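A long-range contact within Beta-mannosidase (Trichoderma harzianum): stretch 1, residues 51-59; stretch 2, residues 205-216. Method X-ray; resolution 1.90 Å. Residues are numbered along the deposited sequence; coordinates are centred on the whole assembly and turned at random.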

ATOM      1  N   GLY A  51       5.233 -25.047  -6.772  1.00 47.90           N
ATOM      2  CA  GLY A  51       4.814 -25.415  -5.411  1.00 46.51           C
ATOM      3  C   GLY A  51       5.997 -25.568  -4.475  1.00 46.57           C
ATOM      4  O   GLY A  51       7.146 -25.662  -4.907  1.00 46.39           O
ATOM      5  N   LYS A  52       5.710 -25.571  -3.180  1.00 47.17           N
ATOM      6  CA  LYS A  52       6.727 -25.845  -2.163  1.00 47.47           C
ATOM      7  C   LYS A  52       6.146 -26.814  -1.141  1.00 47.27           C
ATOM      8  O   LYS A  52       4.923 -26.859  -0.926  1.00 44.82           O
ATOM      9  CB  LYS A  52       7.174 -24.542  -1.462  1.00 49.25           C
ATOM     10  CG  LYS A  52       8.205 -23.696  -2.231  1.00 51.60           C
ATOM     11  CD  LYS A  52       9.592 -24.357  -2.217  1.00 54.72           C
ATOM     12  N   PHE A  53       7.035 -27.577  -0.505  1.00 46.33           N
ATOM     13  CA  PHE A  53       6.638 -28.550   0.527  1.00 47.08           C
ATOM     14  C   PHE A  53       7.656 -28.393   1.643  1.00 46.82           C
ATOM     15  O   PHE A  53       8.866 -28.574   1.419  1.00 47.54           O
ATOM     16  CB  PHE A  53       6.667 -29.965  -0.067  1.00 45.69           C
ATOM     17  CG  PHE A  53       5.935 -31.007   0.736  1.00 45.82           C
ATOM     18  CD1 PHE A  53       6.274 -31.271   2.065  1.00 46.07           C
ATOM     19  CD2 PHE A  53       4.958 -31.809   0.133  1.00 46.33           C
ATOM     20  CE1 PHE A  53       5.614 -32.264   2.788  1.00 46.48           C
ATOM     21  CE2 PHE A  53       4.294 -32.789   0.842  1.00 45.37           C
ATOM     22  CZ  PHE A  53       4.625 -33.020   2.180  1.00 46.54           C
ATOM     23  N   PRO A  54       7.207 -28.032   2.839  1.00 44.06           N
ATOM     24  CA  PRO A  54       5.841 -27.691   3.274  1.00 42.41           C
ATOM     25  C   PRO A  54       5.356 -26.297   2.791  1.00 40.80           C
ATOM     26  O   PRO A  54       6.142 -25.377   2.677  1.00 39.49           O
ATOM     27  CB  PRO A  54       5.950 -27.680   4.800  1.00 41.96           C
ATOM     28  CG  PRO A  54       7.299 -28.218   5.159  1.00 42.94           C
ATOM     29  CD  PRO A  54       8.172 -28.036   3.957  1.00 43.60           C
ATOM     30  N   SER A  55       4.064 -26.180   2.510  1.00 39.17           N
ATOM     31  CA  SER A  55       3.421 -24.913   2.204  1.00 38.56           C
ATOM     32  C   SER A  55       1.896 -25.000   2.282  1.00 37.50           C
ATOM     33  O   SER A  55       1.347 -26.026   2.602  1.00 36.66           O
ATOM     34  CB  SER A  55       3.796 -24.467   0.798  1.00 38.42           C
ATOM     35  OG  SER A  55       3.508 -23.095   0.613  1.00 39.66           O
ATOM     36  N   GLN A  56       1.236 -23.894   1.948  1.00 36.38           N
ATOM     37  CA  GLN A  56      -0.178 -23.873   1.666  1.00 36.66           C
ATOM     38  C   GLN A  56      -0.413 -23.042   0.411  1.00 37.57           C
ATOM     39  O   GLN A  56       0.383 -22.193   0.077  1.00 39.76           O
ATOM     40  CB  GLN A  56      -0.942 -23.272   2.839  1.00 36.44           C
ATOM     41  CG  GLN A  56      -0.962 -24.134   4.090  1.00 36.73           C
ATOM     42  CD  GLN A  56      -1.180 -23.322   5.374  1.00 36.38           C
ATOM     43  OE1 GLN A  56      -0.741 -22.182   5.461  1.00 36.20           O
ATOM     44  NE2 GLN A  56      -1.877 -23.906   6.369  1.00 37.14           N
ATOM     45  N   ALA A  57      -1.520 -23.278  -0.273  1.00 38.81           N
ATOM     46  CA  ALA A  57      -1.763 -22.711  -1.587  1.00 39.26           C
ATOM     47  C   ALA A  57      -1.718 -21.174  -1.656  1.00 37.44           C
ATOM     48  O   ALA A  57      -1.147 -20.628  -2.601  1.00 36.75           O
ATOM     49  CB  ALA A  57      -3.088 -23.243  -2.153  1.00 39.27           C
ATOM     50  N   HIS A  58      -2.290 -20.485  -0.659  1.00 38.67           N
ATOM     51  CA  HIS A  58      -2.159 -19.004  -0.586  1.00 38.32           C
ATOM     52  C   HIS A  58      -0.699 -18.573  -0.706  1.00 39.56           C
ATOM     53  O   HIS A  58      -0.377 -17.612  -1.436  1.00 39.80           O
ATOM     54  CB  HIS A  58      -2.720 -18.441   0.699  1.00 38.29           C
ATOM     55  CG  HIS A  58      -4.186 -18.614   0.828  1.00 39.05           C
ATOM     56  ND1 HIS A  58      -4.763 -19.828   1.117  1.00 39.11           N
ATOM     57  CD2 HIS A  58      -5.195 -17.724   0.720  1.00 37.15           C
ATOM     58  CE1 HIS A  58      -6.075 -19.678   1.158  1.00 39.88           C
ATOM     59  NE2 HIS A  58      -6.357 -18.408   0.920  1.00 38.82           N
ATOM     60  N   LEU A  59       0.190 -19.274  -0.022  1.00 38.24           N
ATOM     61  CA  LEU A  59       1.595 -18.861  -0.020  1.00 39.13           C
ATOM     62  C   LEU A  59       2.251 -19.106  -1.394  1.00 38.11           C
ATOM     63  O   LEU A  59       3.040 -18.295  -1.836  1.00 37.34           O
ATOM     64  CB  LEU A  59       2.406 -19.523   1.113  1.00 38.70           C
ATOM     65  CG  LEU A  59       1.830 -19.332   2.532  1.00 40.31           C
ATOM     66  CD1 LEU A  59       2.670 -20.138   3.517  1.00 39.89           C
ATOM     67  CD2 LEU A  59       1.713 -17.853   2.914  1.00 38.71           C
TER
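Stretch 2, residues 205-216: AFSPVGPWQPGR

The contact between residues 51-59 and 205-216 of this beta-mannosidase illustrates how two mostly irregular segments, at least 148 residues apart in sequence wherever they touch, can be joined by a short backbone ladder with ring packing beyond each end. The two stretches run antiparallel: Phe53 lies near Gly215, Pro54 and Gln56 lie near Pro211 and Gly210 (CA to CA 5.1 and 4.2 Å), and His58 reaches back to Phe206. Stretch 2 is extended through Pro208 and Val209 and enters a strand by Gly215, whereas stretch 1 passes from loop into a helix at Ala57, with Gln56 at the N-cap position. Together they bury 653 Å².

Two backbone hydrogen bonds hold the centre. Ser55 N donates to Pro211 O at 2.9 Å, and Ala57 N, in the first turn of the helix and so without an earlier helical carbonyl to serve it, donates to Val209 O, also at 2.9 Å. The prolines of stretch 2 have no amide hydrogen to return: Ser55 O comes within 3.3 Å of Pro211 N without bonding to it. Two CA-H...O contacts add to the ladder: Gly210 CA lies 3.5 Å from Ser55 O and Gln56 CA 3.1 Å from Val209 O. So close an approach depends on glycine. A CB on Gly210 would point toward stretch 1 and fall 2.5 Å from Ser55 O and 2.8 Å from Gln56 CA, and the backbone angles of 150/179 by themselves call for glycine.

At one end, Pro211 places CB over a face of the Phe53 ring, 3.5 Å from its centroid and 18° off the normal, a CH-pi contact in which Phe53 CE2 lies 3.3 Å from Pro211 CB. The same ring extends to Gly215, whose N is 3.6 Å from Phe53 CE1. The cis peptide bond before Pro54 sits beside this packing; Pro54 CG meets Pro214 CG at 4.3 Å.

At the other end, the CA-to-CB bond of His58 points toward stretch 2. Its ring has Phe206 CB over one face, 3.9 Å from His58 NE2, and meets the Phe206 ring obliquely, with centroids 5.8 Å apart and planes at 59°. Pro208 CA approaches His58 ND1 to 3.8 Å. A single water, 2.8 Å from His58 ND1 and accepting from Val209 N at 3.0 Å, bridges the side chain to the opposing backbone. The example thus combines few direct polar links with close-packed rings and a glycine that lets the backbones meet.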

ATOM      1  N   ALA A 205     -10.101 -15.061   7.755  1.00 32.51           N
ATOM      2  CA  ALA A 205     -10.600 -16.389   7.493  1.00 33.35           C
ATOM      3  C   ALA A 205     -10.148 -16.884   6.146  1.00 34.51           C
ATOM      4  O   ALA A 205     -10.974 -16.928   5.210  1.00 34.68           O
ATOM      5  CB  ALA A 205     -12.120 -16.376   7.523  1.00 33.54           C
ATOM      6  N   PHE A 206      -8.889 -17.294   6.051  1.00 33.96           N
ATOM      7  CA  PHE A 206      -8.322 -17.703   4.756  1.00 35.57           C
ATOM      8  C   PHE A 206      -8.522 -19.170   4.388  1.00 35.29           C
ATOM      9  O   PHE A 206      -8.317 -19.542   3.224  1.00 36.37           O
ATOM     10  CB  PHE A 206      -6.839 -17.308   4.677  1.00 34.82           C
ATOM     11  CG  PHE A 206      -6.626 -15.821   4.564  1.00 34.55           C
ATOM     12  CD1 PHE A 206      -7.214 -15.108   3.524  1.00 34.77           C
ATOM     13  CD2 PHE A 206      -5.883 -15.129   5.511  1.00 35.08           C
ATOM     14  CE1 PHE A 206      -7.061 -13.748   3.433  1.00 35.68           C
ATOM     15  CE2 PHE A 206      -5.728 -13.754   5.412  1.00 33.96           C
ATOM     16  CZ  PHE A 206      -6.314 -13.082   4.358  1.00 34.34           C
ATOM     17  N   SER A 207      -8.882 -19.997   5.384  1.00 35.29           N
ATOM     18  CA  SER A 207      -9.027 -21.442   5.225  1.00 33.51           C
ATOM     19  C   SER A 207      -7.981 -22.039   4.268  1.00 34.27           C
ATOM     20  O   SER A 207      -8.349 -22.682   3.268  1.00 33.14           O
ATOM     21  CB  SER A 207     -10.417 -21.785   4.704  1.00 34.93           C
ATOM     22  OG  SER A 207     -10.511 -23.175   4.498  1.00 34.27           O
ATOM     23  N   PRO A 208      -6.696 -21.916   4.626  1.00 34.82           N
ATOM     24  CA  PRO A 208      -5.612 -22.418   3.772  1.00 35.99           C
ATOM     25  C   PRO A 208      -5.529 -23.937   3.790  1.00 35.45           C
ATOM     26  O   PRO A 208      -6.069 -24.604   4.716  1.00 37.44           O
ATOM     27  CB  PRO A 208      -4.384 -21.776   4.393  1.00 34.52           C
ATOM     28  CG  PRO A 208      -4.732 -21.679   5.852  1.00 33.77           C
ATOM     29  CD  PRO A 208      -6.165 -21.224   5.801  1.00 33.76           C
ATOM     30  N   VAL A 209      -4.920 -24.481   2.741  1.00 36.33           N
ATOM     31  CA  VAL A 209      -4.769 -25.933   2.587  1.00 37.67           C
ATOM     32  C   VAL A 209      -3.418 -26.211   1.983  1.00 38.86           C
ATOM     33  O   VAL A 209      -2.883 -25.371   1.246  1.00 36.27           O
ATOM     34  CB  VAL A 209      -5.844 -26.606   1.716  1.00 37.55           C
ATOM     35  CG1 VAL A 209      -7.227 -26.437   2.349  1.00 37.78           C
ATOM     36  CG2 VAL A 209      -5.854 -26.056   0.298  1.00 38.85           C
ATOM     37  N   GLY A 210      -2.883 -27.380   2.312  1.00 37.65           N
ATOM     38  CA  GLY A 210      -1.600 -27.811   1.763  1.00 39.60           C
ATOM     39  C   GLY A 210      -0.826 -28.707   2.716  1.00 39.04           C
ATOM     40  O   GLY A 210      -1.290 -28.979   3.846  1.00 38.71           O
ATOM     41  N   PRO A 211       0.357 -29.154   2.276  1.00 39.88           N
ATOM     42  CA  PRO A 211       1.230 -29.941   3.100  1.00 39.82           C
ATOM     43  C   PRO A 211       1.873 -29.004   4.111  1.00 39.76           C
ATOM     44  O   PRO A 211       2.947 -28.452   3.878  1.00 40.29           O
ATOM     45  CB  PRO A 211       2.239 -30.511   2.088  1.00 40.95           C
ATOM     46  CG  PRO A 211       2.348 -29.474   1.050  1.00 40.94           C
ATOM     47  CD  PRO A 211       0.980 -28.845   0.971  1.00 41.95           C
ATOM     48  N   TRP A 212       1.200 -28.808   5.230  1.00 38.53           N
ATOM     49  CA  TRP A 212       1.564 -27.774   6.165  1.00 39.15           C
ATOM     50  C   TRP A 212       2.689 -28.116   7.114  1.00 41.74           C
ATOM     51  O   TRP A 212       3.181 -27.268   7.814  1.00 41.50           O
ATOM     52  CB  TRP A 212       0.328 -27.333   6.935  1.00 39.08           C
ATOM     53  CG  TRP A 212       0.010 -28.111   8.091  1.00 39.95           C
ATOM     54  CD1 TRP A 212      -0.606 -29.316   8.126  1.00 41.26           C
ATOM     55  CD2 TRP A 212       0.236 -27.739   9.443  1.00 39.87           C
ATOM     56  NE1 TRP A 212      -0.771 -29.721   9.424  1.00 41.09           N
ATOM     57  CE2 TRP A 212      -0.273 -28.754  10.248  1.00 39.71           C
ATOM     58  CE3 TRP A 212       0.812 -26.631  10.053  1.00 40.49           C
ATOM     59  CZ2 TRP A 212      -0.186 -28.718  11.618  1.00 40.60           C
ATOM     60  CZ3 TRP A 212       0.852 -26.581  11.419  1.00 40.54           C
ATOM     61  CH2 TRP A 212       0.391 -27.630  12.184  1.00 40.78           C
ATOM     62  N   GLN A 213       3.075 -29.373   7.147  1.00 42.45           N
ATOM     63  CA  GLN A 213       4.197 -29.818   7.951  1.00 43.61           C
ATOM     64  C   GLN A 213       5.064 -30.768   7.119  1.00 44.57           C
ATOM     65  O   GLN A 213       4.695 -31.168   6.047  1.00 43.74           O
ATOM     66  CB  GLN A 213       3.734 -30.493   9.222  1.00 42.85           C
ATOM     67  CG  GLN A 213       3.156 -29.563  10.260  1.00 43.34           C
ATOM     68  CD  GLN A 213       4.197 -28.753  11.003  1.00 44.66           C
ATOM     69  OE1 GLN A 213       4.938 -29.263  11.817  1.00 45.66           O
ATOM     70  NE2 GLN A 213       4.224 -27.465  10.748  1.00 44.25           N
ATOM     71  N   PRO A 214       6.277 -31.074   7.659  1.00 44.76           N
ATOM     72  CA  PRO A 214       7.148 -31.925   6.832  1.00 45.69           C
ATOM     73  C   PRO A 214       6.664 -33.322   6.540  1.00 44.24           C
ATOM     74  O   PRO A 214       5.774 -33.844   7.170  1.00 43.98           O
ATOM     75  CB  PRO A 214       8.417 -32.056   7.672  1.00 45.66           C
ATOM     76  CG  PRO A 214       8.486 -30.809   8.428  1.00 45.57           C
ATOM     77  CD  PRO A 214       7.072 -30.630   8.865  1.00 44.78           C
ATOM     78  N   GLY A 215       7.254 -33.906   5.524  1.00 44.51           N
ATOM     79  CA  GLY A 215       6.862 -35.221   5.071  1.00 46.43           C
ATOM     80  C   GLY A 215       7.978 -35.883   4.305  1.00 48.76           C
ATOM     81  O   GLY A 215       8.896 -35.223   3.836  1.00 48.73           O
ATOM     82  N   ARG A 216       7.909 -37.195   4.179  1.00 51.73           N
ATOM     83  CA  ARG A 216       8.949 -37.909   3.461  1.00 53.06           C
ATOM     84  C   ARG A 216       8.531 -39.291   3.020  1.00 53.63           C
ATOM     85  O   ARG A 216       7.495 -39.771   3.401  1.00 50.52           O
ATOM     86  CB  ARG A 216      10.249 -37.922   4.257  1.00 55.26           C
ATOM     87  CG  ARG A 216      10.412 -38.977   5.309  1.00 54.40           C
ATOM     88  CD  ARG A 216       9.637 -38.787   6.591  1.00 55.07           C
ATOM     89  NE  ARG A 216       9.834 -37.512   7.251  1.00 54.68           N
ATOM     90  CZ  ARG A 216       9.037 -37.069   8.204  1.00 54.16           C
ATOM     91  NH1 ARG A 216       8.033 -37.792   8.607  1.00 52.92           N
ATOM     92  NH2 ARG A 216       9.197 -35.876   8.711  1.00 56.74           N
TER
HETATM   93  O   HOH W   1      -4.753 -22.516   0.447  1.00 35.09           O